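Long-range contacts in HTH-type transcriptional regulator AscG (Escherichia coli, PDB 3BRQ), which represses the cryptic asc operon, acting as a sequence-specific DNA-binding transcription factor that recognises regulatory DNA: residues 24-29 with 54-59; 30-35 with 82-87; 105-110 with 117-122; 180-185 with 206-211; 256-261 with 279-284. One frame throughout, in Å; residues are numbered along the deposited sequence.

Interaction 1 of 5, residues 24-29 with 54-59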
# COMPACT_ATOMS: atom_id res chain seq x y z
N LEU B 24 7.65 3.05 16.80
CA LEU B 24 7.29 3.82 15.61
C LEU B 24 5.90 4.42 15.81
O LEU B 24 4.98 3.72 16.25
CB LEU B 24 7.25 2.93 14.37
CG LEU B 24 8.56 2.59 13.66
CD1 LEU B 24 9.80 2.64 14.56
CD2 LEU B 24 8.44 1.23 12.94
N VAL B 25 5.74 5.72 15.48
CA VAL B 25 4.40 6.37 15.56
C VAL B 25 4.10 6.86 14.13
O VAL B 25 4.90 7.60 13.57
CB VAL B 25 4.37 7.62 16.52
CG1 VAL B 25 2.99 8.31 16.44
CG2 VAL B 25 4.56 7.19 17.93
N VAL B 26 2.99 6.44 13.54
CA VAL B 26 2.63 6.78 12.17
C VAL B 26 1.12 7.08 12.13
O VAL B 26 0.32 6.35 12.73
CB VAL B 26 2.97 5.68 11.17
CG1 VAL B 26 2.53 6.05 9.75
CG2 VAL B 26 4.47 5.38 11.20
N THR B 27 0.78 8.23 11.53
CA THR B 27 -0.60 8.68 11.39
C THR B 27 -1.42 7.73 10.49
O THR B 27 -0.92 7.19 9.49
CB THR B 27 -0.63 10.18 10.90
OG1 THR B 27 0.22 10.97 11.77
CG2 THR B 27 -2.00 10.79 11.06
N ASN B 28 -2.69 7.56 10.82
CA ASN B 28 -3.61 6.71 10.07
C ASN B 28 -4.19 7.48 8.86
O ASN B 28 -5.37 7.85 8.81
CB ASN B 28 -4.72 6.23 11.01
CG ASN B 28 -5.69 5.26 10.34
OD1 ASN B 28 -5.29 4.34 9.69
ND2 ASN B 28 -6.98 5.50 10.49
N THR B 29 -3.34 7.74 7.88
CA THR B 29 -3.79 8.43 6.69
C THR B 29 -3.82 7.44 5.56
O THR B 29 -3.15 6.41 5.62
CB THR B 29 -2.92 9.62 6.35
OG1 THR B 29 -1.56 9.20 6.31
CG2 THR B 29 -3.09 10.74 7.44
N LEU B 54 10.42 -4.36 17.65
CA LEU B 54 9.77 -3.25 17.01
C LEU B 54 8.34 -3.16 17.54
O LEU B 54 7.65 -4.20 17.63
CB LEU B 54 9.73 -3.51 15.51
CG LEU B 54 9.18 -2.39 14.64
CD1 LEU B 54 10.29 -1.41 14.42
CD2 LEU B 54 8.72 -2.97 13.34
N LEU B 55 7.91 -1.94 17.87
CA LEU B 55 6.51 -1.64 18.24
C LEU B 55 6.00 -0.49 17.36
O LEU B 55 6.66 0.53 17.27
CB LEU B 55 6.40 -1.20 19.71
CG LEU B 55 6.32 -2.34 20.75
CD1 LEU B 55 6.11 -1.77 22.16
CD2 LEU B 55 5.21 -3.34 20.37
N LEU B 56 4.86 -0.65 16.70
CA LEU B 56 4.28 0.51 15.96
C LEU B 56 2.97 0.90 16.64
O LEU B 56 2.10 0.07 16.77
CB LEU B 56 3.98 0.12 14.52
CG LEU B 56 3.10 1.00 13.65
CD1 LEU B 56 3.83 2.26 13.25
CD2 LEU B 56 2.73 0.21 12.39
N ALA B 57 2.84 2.17 17.01
CA ALA B 57 1.58 2.65 17.56
C ALA B 57 0.86 3.52 16.53
O ALA B 57 1.46 4.38 15.87
CB ALA B 57 1.84 3.43 18.91
N ASP B 58 -0.44 3.29 16.39
CA ASP B 58 -1.29 4.13 15.58
C ASP B 58 -1.18 5.59 16.13
O ASP B 58 -1.55 5.87 17.25
CB ASP B 58 -2.73 3.65 15.74
CG ASP B 58 -3.71 4.37 14.85
OD1 ASP B 58 -3.25 5.16 13.99
OD2 ASP B 58 -4.94 4.11 15.05
N GLY B 59 -0.71 6.51 15.33
CA GLY B 59 -0.73 7.94 15.74
C GLY B 59 -2.11 8.56 15.47
O GLY B 59 -2.35 9.75 15.78
O HOH W 1 -1.50 4.33 11.97
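Leu24 is bonded to the neighbouring strand 54-59 through both its N and its O: the N donates to Leu55 O at 2.7 Å, and the O accepts from Ala57 N at 2.7 Å. Its side chain packs closely too. Leu24 CD2 meets Leu54 CD1 at 3.5 Å, the two leucines crossing obliquely, while Leu56, with CG anti to the backbone N (chi1 166°), brings CD1 to 3.7 Å from Leu24 CB and also against Val26 CG2. Helix 36-49 lies against this face through Leu40 and Ala43. The pair illustrates the beta-alpha-beta crossover: strand 21-27, helix 36-49 and strand 53-60 follow one another, and the two strands run parallel. Val25 and Ala57 face the other way, toward helix 63-75. Further along, the grip slackens. Val26 N reaches Ala57 O only in a weak bond of 3.5 Å, and the side chains of Val26 and Asp58 diverge. Val26 O still takes Gly59 N at 2.8 Å, and a water lies 2.8 Å from both Val26 O and Asp58 OD1. That carboxylate oxygen also accepts from Lys60 N. At this outer strand Leu55, Leu56 and Ala57 pair antiparallel with a strand of the second subunit, which continues the sheet across the interface.

Interaction 2 of 5, residues 30-35 with 82-87. With SO4 (sulfate ion), chain F.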
# COMPACT_ATOMS: atom_id res chain seq x y z
N LEU B 30 -4.62 7.73 4.55
CA LEU B 30 -4.81 6.76 3.48
C LEU B 30 -3.55 6.78 2.60
O LEU B 30 -3.09 5.74 2.12
CB LEU B 30 -6.05 7.13 2.64
CG LEU B 30 -6.27 6.24 1.42
CD1 LEU B 30 -6.66 4.78 1.79
CD2 LEU B 30 -7.31 6.88 0.53
N TYR B 31 -2.99 7.98 2.44
CA TYR B 31 -1.76 8.16 1.68
C TYR B 31 -0.67 8.60 2.63
O TYR B 31 -0.94 9.33 3.58
CB TYR B 31 -1.92 9.25 0.60
CG TYR B 31 -0.62 9.59 -0.15
CD1 TYR B 31 -0.13 8.75 -1.15
CD2 TYR B 31 0.11 10.75 0.17
CE1 TYR B 31 1.08 9.06 -1.83
CE2 TYR B 31 1.28 11.05 -0.50
CZ TYR B 31 1.77 10.23 -1.51
OH TYR B 31 2.98 10.57 -2.17
N HIS B 32 0.56 8.15 2.35
CA HIS B 32 1.75 8.65 3.02
C HIS B 32 2.78 9.03 1.98
O HIS B 32 3.09 8.23 1.09
CB HIS B 32 2.34 7.53 3.90
CG HIS B 32 1.59 7.30 5.15
ND1 HIS B 32 0.59 6.35 5.27
CD2 HIS B 32 1.66 7.93 6.36
CE1 HIS B 32 0.11 6.38 6.50
NE2 HIS B 32 0.73 7.33 7.18
N GLY B 33 3.34 10.23 2.12
CA GLY B 33 4.46 10.70 1.32
C GLY B 33 5.67 9.77 1.32
O GLY B 33 6.35 9.66 0.30
N ILE B 34 5.91 9.05 2.43
CA ILE B 34 6.92 8.00 2.46
C ILE B 34 6.12 6.68 2.47
O ILE B 34 5.44 6.36 3.46
CB ILE B 34 7.85 8.09 3.73
CG1 ILE B 34 8.39 9.51 3.99
CG2 ILE B 34 8.94 6.97 3.71
CD1 ILE B 34 9.10 10.17 2.82
N TYR B 35 6.17 5.91 1.40
CA TYR B 35 5.31 4.70 1.32
C TYR B 35 5.36 3.90 2.64
O TYR B 35 6.42 3.56 3.14
CB TYR B 35 5.67 3.83 0.11
CG TYR B 35 4.81 2.57 -0.09
CD1 TYR B 35 3.50 2.49 0.37
CD2 TYR B 35 5.32 1.48 -0.80
CE1 TYR B 35 2.72 1.32 0.16
CE2 TYR B 35 4.56 0.33 -1.02
CZ TYR B 35 3.26 0.26 -0.55
OH TYR B 35 2.54 -0.90 -0.78
N MSE B 82 10.77 6.64 16.59
CA MSE B 82 10.74 7.33 15.28
C MSE B 82 9.33 7.86 15.12
O MSE B 82 8.39 7.08 15.08
CB MSE B 82 11.03 6.39 14.11
CG MSE B 82 10.99 7.15 12.71
SE MSE B 82 10.54 6.02 11.22
CE MSE B 82 8.60 5.85 11.62
N ILE B 83 9.17 9.19 15.02
CA ILE B 83 7.82 9.74 14.76
C ILE B 83 7.69 10.11 13.27
O ILE B 83 8.54 10.79 12.73
CB ILE B 83 7.45 10.89 15.75
CG1 ILE B 83 6.19 11.66 15.33
CG2 ILE B 83 8.55 11.92 15.85
CD1 ILE B 83 4.89 10.87 15.63
N TYR B 84 6.67 9.59 12.59
CA TYR B 84 6.32 10.11 11.27
C TYR B 84 4.95 10.86 11.31
O TYR B 84 3.91 10.25 11.16
CB TYR B 84 6.41 8.98 10.25
CG TYR B 84 5.93 9.29 8.84
CD1 TYR B 84 5.73 10.61 8.40
CD2 TYR B 84 5.68 8.23 7.95
CE1 TYR B 84 5.25 10.87 7.12
CE2 TYR B 84 5.25 8.48 6.67
CZ TYR B 84 5.06 9.81 6.26
OH TYR B 84 4.61 10.01 4.98
N PRO B 85 4.95 12.19 11.60
CA PRO B 85 3.73 12.89 11.88
C PRO B 85 3.18 13.66 10.67
O PRO B 85 3.96 14.29 9.89
CB PRO B 85 4.19 13.89 12.97
CG PRO B 85 5.53 14.23 12.59
CD PRO B 85 6.10 13.07 11.79
N ARG B 86 1.85 13.64 10.50
CA ARG B 86 1.23 14.53 9.54
C ARG B 86 0.95 15.84 10.26
O ARG B 86 1.26 16.90 9.71
CB ARG B 86 -0.11 13.99 8.97
CG ARG B 86 -0.78 15.01 8.03
CD ARG B 86 -1.80 14.46 7.10
NE ARG B 86 -1.23 13.60 6.03
CZ ARG B 86 -2.00 12.98 5.16
NH1 ARG B 86 -3.31 13.20 5.27
NH2 ARG B 86 -1.50 12.18 4.20
N PHE B 87 0.39 15.78 11.48
CA PHE B 87 -0.22 16.98 12.09
C PHE B 87 0.66 17.84 13.02
O PHE B 87 0.48 19.07 13.08
CB PHE B 87 -1.56 16.64 12.76
CG PHE B 87 -2.58 16.06 11.80
CD1 PHE B 87 -3.37 16.91 11.00
CD2 PHE B 87 -2.68 14.68 11.64
CE1 PHE B 87 -4.28 16.40 10.09
CE2 PHE B 87 -3.60 14.14 10.72
CZ PHE B 87 -4.38 14.95 9.95
S SO4 F . 2.27 13.17 4.66
O1 SO4 F . 3.12 14.27 4.35
O2 SO4 F . 1.85 13.27 6.08
O3 SO4 F . 1.21 13.05 3.69
O4 SO4 F . 3.05 11.97 4.39
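Tyr84, the last residue of strand 80-84, and Arg86 just beyond it face the loop 30-35 at the C-terminal end of a parallel sheet, the place where periplasmic-binding-protein-like folds commonly form their ligand cleft. Here the cleft holds a sulfate, probably from the crystallisation liquor, and loop and strand end both offer it donors. The direct hydrogen bond between the segments runs from Ile34 N to Tyr84 OH, 3.0 Å and nearly straight. The same hydroxyl donates to sulfate O4 at 2.6 Å, so it relays between a loop amide and the anion. O4 also accepts from Gly33 N at 2.9 Å. Ser151 and Thr153 add their hydroxyls to the sulfate. Packing contacts flank the phenol: Ile34 CB touches Tyr84 CE2 at 3.9 Å, and the imidazole of His32 meets the phenol ring obliquely, planes 58° apart, with CD2 nearest CE2. His32 is itself anchored by NE2 bonding to Thr27 O, and the loop neighbour Tyr31 reaches Asp236 with its hydroxyl and stacks on Trp182. The charged interactions belong to Arg86. Its chain turns at chi3 (-70°), which places NE beside the anion, and the guanidinium then meets two sulfate oxygens with its edge: Arg86 NH2 donates to O3 at 2.9 Å, and Arg86 NE points almost straight at O2, 3.1 Å away, with an N-H...O angle of 174°.

Interaction 3 of 5, residues 105-110 with 117-122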
# COMPACT_ATOMS: atom_id res chain seq x y z
N MSE B 105 13.47 10.56 17.03
CA MSE B 105 13.77 11.15 15.74
C MSE B 105 12.52 11.29 14.88
O MSE B 105 11.60 10.49 15.04
CB MSE B 105 14.85 10.33 15.03
CG MSE B 105 16.25 10.63 15.67
SE MSE B 105 17.72 9.81 14.75
CE MSE B 105 17.83 10.84 13.14
N VAL B 106 12.54 12.25 13.95
CA VAL B 106 11.38 12.58 13.11
C VAL B 106 11.72 12.28 11.65
O VAL B 106 12.81 12.57 11.19
CB VAL B 106 10.90 14.08 13.31
CG1 VAL B 106 11.96 15.03 12.86
CG2 VAL B 106 9.60 14.38 12.52
N LEU B 107 10.79 11.61 10.97
CA LEU B 107 10.83 11.32 9.54
C LEU B 107 9.89 12.28 8.78
O LEU B 107 8.71 12.46 9.16
CB LEU B 107 10.35 9.86 9.32
CG LEU B 107 10.40 9.32 7.88
CD1 LEU B 107 11.89 9.13 7.44
CD2 LEU B 107 9.66 7.98 7.80
N ASN B 108 10.38 12.84 7.66
CA ASN B 108 9.54 13.58 6.70
C ASN B 108 9.28 15.04 7.11
O ASN B 108 8.44 15.71 6.48
CB ASN B 108 8.20 12.87 6.39
CG ASN B 108 7.58 13.30 5.02
OD1 ASN B 108 6.37 13.54 4.90
ND2 ASN B 108 8.41 13.41 4.00
N ARG B 109 9.95 15.52 8.15
CA ARG B 109 9.78 16.92 8.59
C ARG B 109 11.17 17.44 8.99
O ARG B 109 11.97 16.71 9.61
CB ARG B 109 8.81 17.04 9.79
CG ARG B 109 7.53 16.14 9.76
CD ARG B 109 6.41 16.60 8.75
NE ARG B 109 6.07 17.96 9.12
CZ ARG B 109 5.16 18.27 10.05
NH1 ARG B 109 4.40 17.30 10.57
NH2 ARG B 109 4.94 19.56 10.39
N ARG B 110 11.48 18.67 8.63
CA ARG B 110 12.80 19.28 8.98
C ARG B 110 12.72 20.09 10.27
O ARG B 110 11.97 21.05 10.33
CB ARG B 110 13.30 20.18 7.83
CG ARG B 110 14.76 20.68 8.06
CD ARG B 110 15.38 21.32 6.81
NE ARG B 110 14.39 22.04 6.03
CZ ARG B 110 14.65 22.85 5.00
NH1 ARG B 110 15.91 23.08 4.60
NH2 ARG B 110 13.64 23.44 4.36
N HIS B 117 18.07 15.44 14.62
CA HIS B 117 17.03 14.43 14.89
C HIS B 117 16.06 14.25 13.71
O HIS B 117 15.12 13.49 13.84
CB HIS B 117 16.21 14.80 16.14
CG HIS B 117 17.00 14.84 17.42
ND1 HIS B 117 18.20 15.52 17.56
CD2 HIS B 117 16.75 14.29 18.64
CE1 HIS B 117 18.66 15.37 18.79
NE2 HIS B 117 17.78 14.65 19.47
N SER B 118 16.28 14.92 12.57
CA SER B 118 15.42 14.65 11.40
C SER B 118 16.03 13.96 10.20
O SER B 118 17.22 14.13 9.88
CB SER B 118 14.59 15.83 10.94
OG SER B 118 15.31 17.02 10.98
N VAL B 119 15.22 13.09 9.61
CA VAL B 119 15.55 12.53 8.32
C VAL B 119 14.45 13.02 7.36
O VAL B 119 13.27 12.65 7.49
CB VAL B 119 15.72 10.99 8.37
CG1 VAL B 119 15.94 10.44 6.98
CG2 VAL B 119 16.94 10.62 9.22
N TRP B 120 14.86 13.80 6.38
CA TRP B 120 13.90 14.44 5.54
C TRP B 120 14.30 14.51 4.06
O TRP B 120 15.47 14.45 3.71
CB TRP B 120 13.57 15.80 6.16
CG TRP B 120 14.15 16.97 5.49
CD1 TRP B 120 15.47 17.28 5.35
CD2 TRP B 120 13.42 18.00 4.86
NE1 TRP B 120 15.61 18.45 4.65
CE2 TRP B 120 14.36 18.92 4.34
CE3 TRP B 120 12.05 18.25 4.69
CZ2 TRP B 120 13.98 20.08 3.65
CZ3 TRP B 120 11.67 19.41 4.02
CH2 TRP B 120 12.62 20.30 3.50
N CYS B 121 13.28 14.60 3.21
CA CYS B 121 13.45 14.66 1.77
C CYS B 121 12.86 15.99 1.38
O CYS B 121 11.82 16.39 1.90
CB CYS B 121 12.70 13.53 1.08
SG CYS B 121 12.77 13.66 -0.72
N ASP B 122 13.55 16.72 0.53
CA ASP B 122 13.08 18.06 0.17
C ASP B 122 12.04 17.88 -0.93
O ASP B 122 12.38 17.98 -2.08
CB ASP B 122 14.25 18.94 -0.31
CG ASP B 122 13.86 20.39 -0.41
OD1 ASP B 122 12.66 20.71 -0.58
OD2 ASP B 122 14.78 21.24 -0.33
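Arg110 sends its CG off anti to the backbone N (chi1 -172°), and Trp120 holds a chi1 of 105°, away from the usual staggered values. The arginine chain lies over one face of the indole. Arg110 CB sits over the six-membered ring, 3.8 Å from its centroid, in a CH-pi contact. Farther out, Trp120 CZ2 lies over the centre of one guanidinium face, the two planes 21° apart, and Arg110 NE comes to 3.1 Å from Trp120 CZ2. An alanine in place of Trp120 would probably leave the chain of Arg110, already at the surface, without its flat support and able to turn. Behind this outer layer the backbones run parallel. Val106 N donates to His117 O at 2.9 Å, Val119 N returns a bond to Val106 O at 2.9 Å, and Asn108 N reaches Val119 O at 2.9 Å. Val106 CG1 presses on Ser118 CB at 3.4 Å, closer than usual for two carbons. Nearby Arg109 O is buried without a polar partner, whereas Ser118 OG bonds to Ser115 O and Leu111 N. On the face of Leu107 and Val119, helix 255-270 covers the strands through Ile259 and Ile262. The short strand 118-119 thus forms the outermost member, within this chain, of the parallel sheet of the N-terminal part of the periplasmic-binding-protein-like alpha/beta fold, as in LacI-family regulators.

Interaction 4 of 5, residues 180-185 with 206-211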
# COMPACT_ATOMS: atom_id res chain seq x y z
N GLY B 180 -7.04 17.62 -5.10
CA GLY B 180 -7.28 16.18 -5.20
C GLY B 180 -7.14 15.59 -3.81
O GLY B 180 -6.92 16.32 -2.81
N LYS B 181 -7.26 14.27 -3.71
CA LYS B 181 -7.36 13.61 -2.39
C LYS B 181 -6.53 12.34 -2.36
O LYS B 181 -6.73 11.54 -1.46
CB LYS B 181 -8.79 13.18 -2.03
CG LYS B 181 -9.92 14.02 -2.56
CD LYS B 181 -11.13 14.05 -1.63
CE LYS B 181 -11.19 15.43 -0.89
NZ LYS B 181 -12.57 15.70 -0.32
N TRP B 182 -5.59 12.20 -3.33
CA TRP B 182 -4.61 11.13 -3.40
C TRP B 182 -5.22 9.84 -3.98
O TRP B 182 -4.48 8.91 -4.26
CB TRP B 182 -3.95 10.76 -2.04
CG TRP B 182 -3.28 11.83 -1.21
CD1 TRP B 182 -3.72 12.29 0.01
CD2 TRP B 182 -2.06 12.53 -1.47
NE1 TRP B 182 -2.85 13.21 0.51
CE2 TRP B 182 -1.81 13.37 -0.37
CE3 TRP B 182 -1.16 12.52 -2.53
CZ2 TRP B 182 -0.69 14.20 -0.29
CZ3 TRP B 182 -0.05 13.32 -2.45
CH2 TRP B 182 0.18 14.16 -1.35
N THR B 183 -6.52 9.79 -4.17
CA THR B 183 -7.19 8.60 -4.75
C THR B 183 -7.20 8.68 -6.30
O THR B 183 -7.20 9.80 -6.86
CB THR B 183 -8.66 8.56 -4.29
OG1 THR B 183 -9.34 9.71 -4.82
CG2 THR B 183 -8.77 8.54 -2.71
N PRO B 184 -7.24 7.50 -7.00
CA PRO B 184 -7.41 7.47 -8.46
C PRO B 184 -8.66 8.23 -8.91
O PRO B 184 -8.55 9.09 -9.86
CB PRO B 184 -7.56 5.96 -8.78
CG PRO B 184 -6.85 5.24 -7.65
CD PRO B 184 -7.10 6.15 -6.42
N ALA B 185 -9.80 8.03 -8.20
CA ALA B 185 -11.03 8.77 -8.54
C ALA B 185 -10.81 10.29 -8.52
O ALA B 185 -11.37 11.02 -9.35
CB ALA B 185 -12.12 8.47 -7.59
N ALA B 206 0.70 15.30 -11.34
CA ALA B 206 -0.16 14.78 -10.27
C ALA B 206 0.70 14.54 -9.05
O ALA B 206 1.78 13.99 -9.18
CB ALA B 206 -0.83 13.45 -10.67
N SER B 207 0.19 14.89 -7.87
CA SER B 207 0.96 14.79 -6.65
C SER B 207 1.17 13.36 -6.17
O SER B 207 1.99 13.15 -5.28
CB SER B 207 0.40 15.71 -5.55
OG SER B 207 0.66 17.07 -5.89
N ASN B 208 0.50 12.34 -6.78
CA ASN B 208 0.97 10.98 -6.53
C ASN B 208 0.63 10.09 -7.74
O ASN B 208 -0.10 10.47 -8.65
CB ASN B 208 0.41 10.41 -5.20
CG ASN B 208 -1.11 10.07 -5.27
OD1 ASN B 208 -1.85 10.63 -6.05
ND2 ASN B 208 -1.56 9.18 -4.38
N ASP B 209 1.14 8.87 -7.76
CA ASP B 209 0.92 8.08 -8.98
C ASP B 209 -0.52 7.75 -9.09
O ASP B 209 -1.03 7.77 -10.19
CB ASP B 209 1.78 6.82 -9.02
CG ASP B 209 3.24 7.14 -9.29
OD1 ASP B 209 3.56 8.31 -9.64
OD2 ASP B 209 4.07 6.19 -9.15
N ASP B 210 -1.20 7.45 -7.99
CA ASP B 210 -2.66 7.08 -8.06
C ASP B 210 -3.52 8.09 -8.78
O ASP B 210 -4.30 7.73 -9.63
CB ASP B 210 -3.25 6.76 -6.70
CG ASP B 210 -2.81 5.36 -6.19
OD1 ASP B 210 -2.11 4.67 -6.93
OD2 ASP B 210 -3.14 4.96 -5.08
N MSE B 211 -3.39 9.37 -8.42
CA MSE B 211 -4.07 10.39 -9.14
C MSE B 211 -3.60 10.52 -10.59
O MSE B 211 -4.44 10.79 -11.45
CB MSE B 211 -3.93 11.74 -8.39
CG MSE B 211 -4.70 11.73 -7.00
SE MSE B 211 -4.65 13.60 -6.36
CE MSE B 211 -5.69 14.43 -7.64
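Trp182 O takes a hydrogen bond from Asn208 ND2 at 2.9 Å, in the carbonyl plane and on a lone pair, with an N-H...O angle of 169°. The other end of the amide is used as well: Asn208 OD1 accepts from Met211 N at 3.1 Å, from above the plane of its carbonyl, which makes Asn208 the N-cap of helix 209-221. Its chi1 of 72° puts CG between the backbone N and the carbonyl carbon, and bonds at both ends of the amide would fix its rotation. The indole edge packs beside this hydrogen-bonded group. Trp182 CZ3 lies 3.5 Å from Ser207 O and Trp182 CE3 3.7 Å from Asn208 CG, while the ring and amide planes stand 71° apart. Trp182 NE1 bonds to Ser148 OG. The selenomethionine Met211 packs against the backbone of 180-183: its SE is 3.5 Å from Trp182 N, and its CE is 3.4 Å from Gly180 CA, where a CB would collide with the methyl. Pro184 CA makes a CA-H...O contact with Asp210 O at 3.3 Å, beside a surface that packs on Tyr243 and Ile240 of the second subunit. The Asn208 side chain thereby caps helix 209-221 and also ties it to the residue just before Thr183, the N-cap of helix 184-197, at the C-terminal ends of parallel strands where the cleft of a periplasmic-binding-protein-like domain lies.

Interaction 5 of 5, residues 256-261 with 279-284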
# COMPACT_ATOMS: atom_id res chain seq x y z
N THR B 256 13.82 3.65 1.14
CA THR B 256 14.72 2.65 1.73
C THR B 256 15.95 3.24 2.42
O THR B 256 16.27 2.94 3.60
CB THR B 256 15.21 1.69 0.62
OG1 THR B 256 14.13 0.87 0.22
CG2 THR B 256 16.35 0.83 1.11
N GLU B 257 16.64 4.08 1.68
CA GLU B 257 17.74 4.85 2.23
C GLU B 257 17.31 5.66 3.41
O GLU B 257 18.03 5.74 4.42
CB GLU B 257 18.33 5.80 1.18
CG GLU B 257 19.07 5.10 0.03
CD GLU B 257 18.17 4.54 -1.09
OE1 GLU B 257 16.92 4.71 -1.10
OE2 GLU B 257 18.76 3.89 -2.00
N MSE B 258 16.15 6.31 3.29
CA MSE B 258 15.71 7.21 4.35
C MSE B 258 15.44 6.45 5.65
O MSE B 258 15.73 6.96 6.73
CB MSE B 258 14.45 7.96 3.92
CG MSE B 258 14.78 9.26 3.15
SE MSE B 258 13.18 9.98 2.38
CE MSE B 258 12.66 10.95 3.90
N ILE B 259 14.90 5.24 5.52
CA ILE B 259 14.48 4.41 6.66
C ILE B 259 15.68 3.81 7.37
O ILE B 259 15.73 3.75 8.60
CB ILE B 259 13.46 3.32 6.24
CG1 ILE B 259 12.15 3.99 5.87
CG2 ILE B 259 13.07 2.43 7.41
CD1 ILE B 259 11.71 5.07 6.94
N GLN B 260 16.65 3.40 6.56
CA GLN B 260 17.88 2.83 7.06
C GLN B 260 18.68 3.89 7.78
O GLN B 260 19.31 3.60 8.81
CB GLN B 260 18.69 2.25 5.92
CG GLN B 260 18.08 0.97 5.32
CD GLN B 260 18.86 0.50 4.09
OE1 GLN B 260 19.77 1.18 3.63
NE2 GLN B 260 18.49 -0.68 3.56
N GLU B 261 18.65 5.12 7.28
CA GLU B 261 19.25 6.24 8.01
C GLU B 261 18.63 6.50 9.38
O GLU B 261 19.31 6.45 10.38
CB GLU B 261 19.17 7.53 7.22
CG GLU B 261 19.96 8.63 7.87
CD GLU B 261 21.46 8.48 7.62
OE1 GLU B 261 21.93 7.42 7.11
OE2 GLU B 261 22.17 9.45 7.93
N LYS B 279 22.21 13.54 6.77
CA LYS B 279 22.16 13.18 5.35
C LYS B 279 20.76 13.54 4.89
O LYS B 279 19.81 12.88 5.31
CB LYS B 279 22.34 11.67 5.15
CG LYS B 279 23.78 11.21 5.05
CD LYS B 279 23.89 9.73 4.64
CE LYS B 279 25.36 9.36 4.41
NZ LYS B 279 25.59 7.89 4.49
N THR B 280 20.61 14.60 4.11
CA THR B 280 19.29 14.94 3.55
C THR B 280 19.11 14.29 2.16
O THR B 280 20.07 13.86 1.51
CB THR B 280 19.02 16.46 3.43
OG1 THR B 280 19.94 17.02 2.50
CG2 THR B 280 19.13 17.17 4.80
N PHE B 281 17.85 14.26 1.73
CA PHE B 281 17.42 13.39 0.64
C PHE B 281 16.64 14.18 -0.40
O PHE B 281 16.20 15.32 -0.15
CB PHE B 281 16.62 12.21 1.20
CG PHE B 281 17.44 11.29 2.08
CD1 PHE B 281 18.07 10.18 1.54
CD2 PHE B 281 17.63 11.56 3.43
CE1 PHE B 281 18.85 9.32 2.35
CE2 PHE B 281 18.41 10.70 4.25
CZ PHE B 281 19.01 9.58 3.69
N SER B 282 16.52 13.59 -1.59
CA SER B 282 15.83 14.18 -2.74
C SER B 282 15.43 13.02 -3.64
O SER B 282 16.13 12.01 -3.72
CB SER B 282 16.76 15.14 -3.51
OG SER B 282 18.04 14.53 -3.75
N GLY B 283 14.31 13.17 -4.31
CA GLY B 283 13.87 12.19 -5.28
C GLY B 283 14.46 12.47 -6.65
O GLY B 283 15.07 13.54 -6.88
N LYS B 284 14.30 11.48 -7.53
CA LYS B 284 14.72 11.56 -8.93
C LYS B 284 13.49 11.28 -9.77
O LYS B 284 12.75 10.36 -9.47
CB LYS B 284 15.81 10.52 -9.26
CG LYS B 284 15.63 9.19 -8.53
CD LYS B 284 16.50 8.01 -9.06
CE LYS B 284 16.43 6.82 -8.06
NZ LYS B 284 16.39 5.41 -8.64
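Phe281 lies against one side of helix 255-270 in a Met-aromatic contact, the loop 279-284 lying beside the helix that packs over the N-terminal parallel sheet. Met258, a selenomethionine, and Phe281 slide past each other in opposite directions, and Met258 CG rests over the ring face, 3.7 Å from its centroid and displaced toward the rim beside CG. Met258 SE lies more obliquely, 5.1 Å from the same centroid and 34° off the ring normal. Phe281 has its CG anti to the carbonyl carbon (chi1 -65°). The ring also meets two residues one turn apart: Glu257 CB approaches CE1 at 3.7 Å, and Glu261 CB stands 4.1 Å from CZ. An alanine at Phe281 would probably open a gap beside Met258 CG and the CB atoms of Glu257 and Glu261, all of which would lose the ring they now touch. Beyond the phenyl, the extended chain of Lys279 crosses Glu261 at about a right angle, its CB 3.6 Å from Glu261 OE2. That oxygen forms its salt bridge with Arg265 instead, and Lys279 NZ stays 4.5 Å from Glu261 OE1, too far for a salt bridge.

How the interactions relate
Followed from the N terminus, interaction 1 closes the first beta-alpha-beta unit, and interaction 2 crosses it: the loop 30-35 lies inside the span of interaction 1, while 82-87 lies beyond. The two meet where His32 NE2 bonds to Thr27 O. Interaction 3 then closes a short loop within the same sheet, its strand 105-107 next to 82-84. Interaction 4, in the other part of the fold, brings the start of helix 184-197 against that of helix 209-221 and meets interaction 2 through Tyr31 and Trp182. Interaction 5 closes the loop after helix 255-270, which covers the first sheet; Phe281 pairs by backbone with Trp120 and Asp122 of interaction 3, and Met258 touches Ile34 of interaction 2.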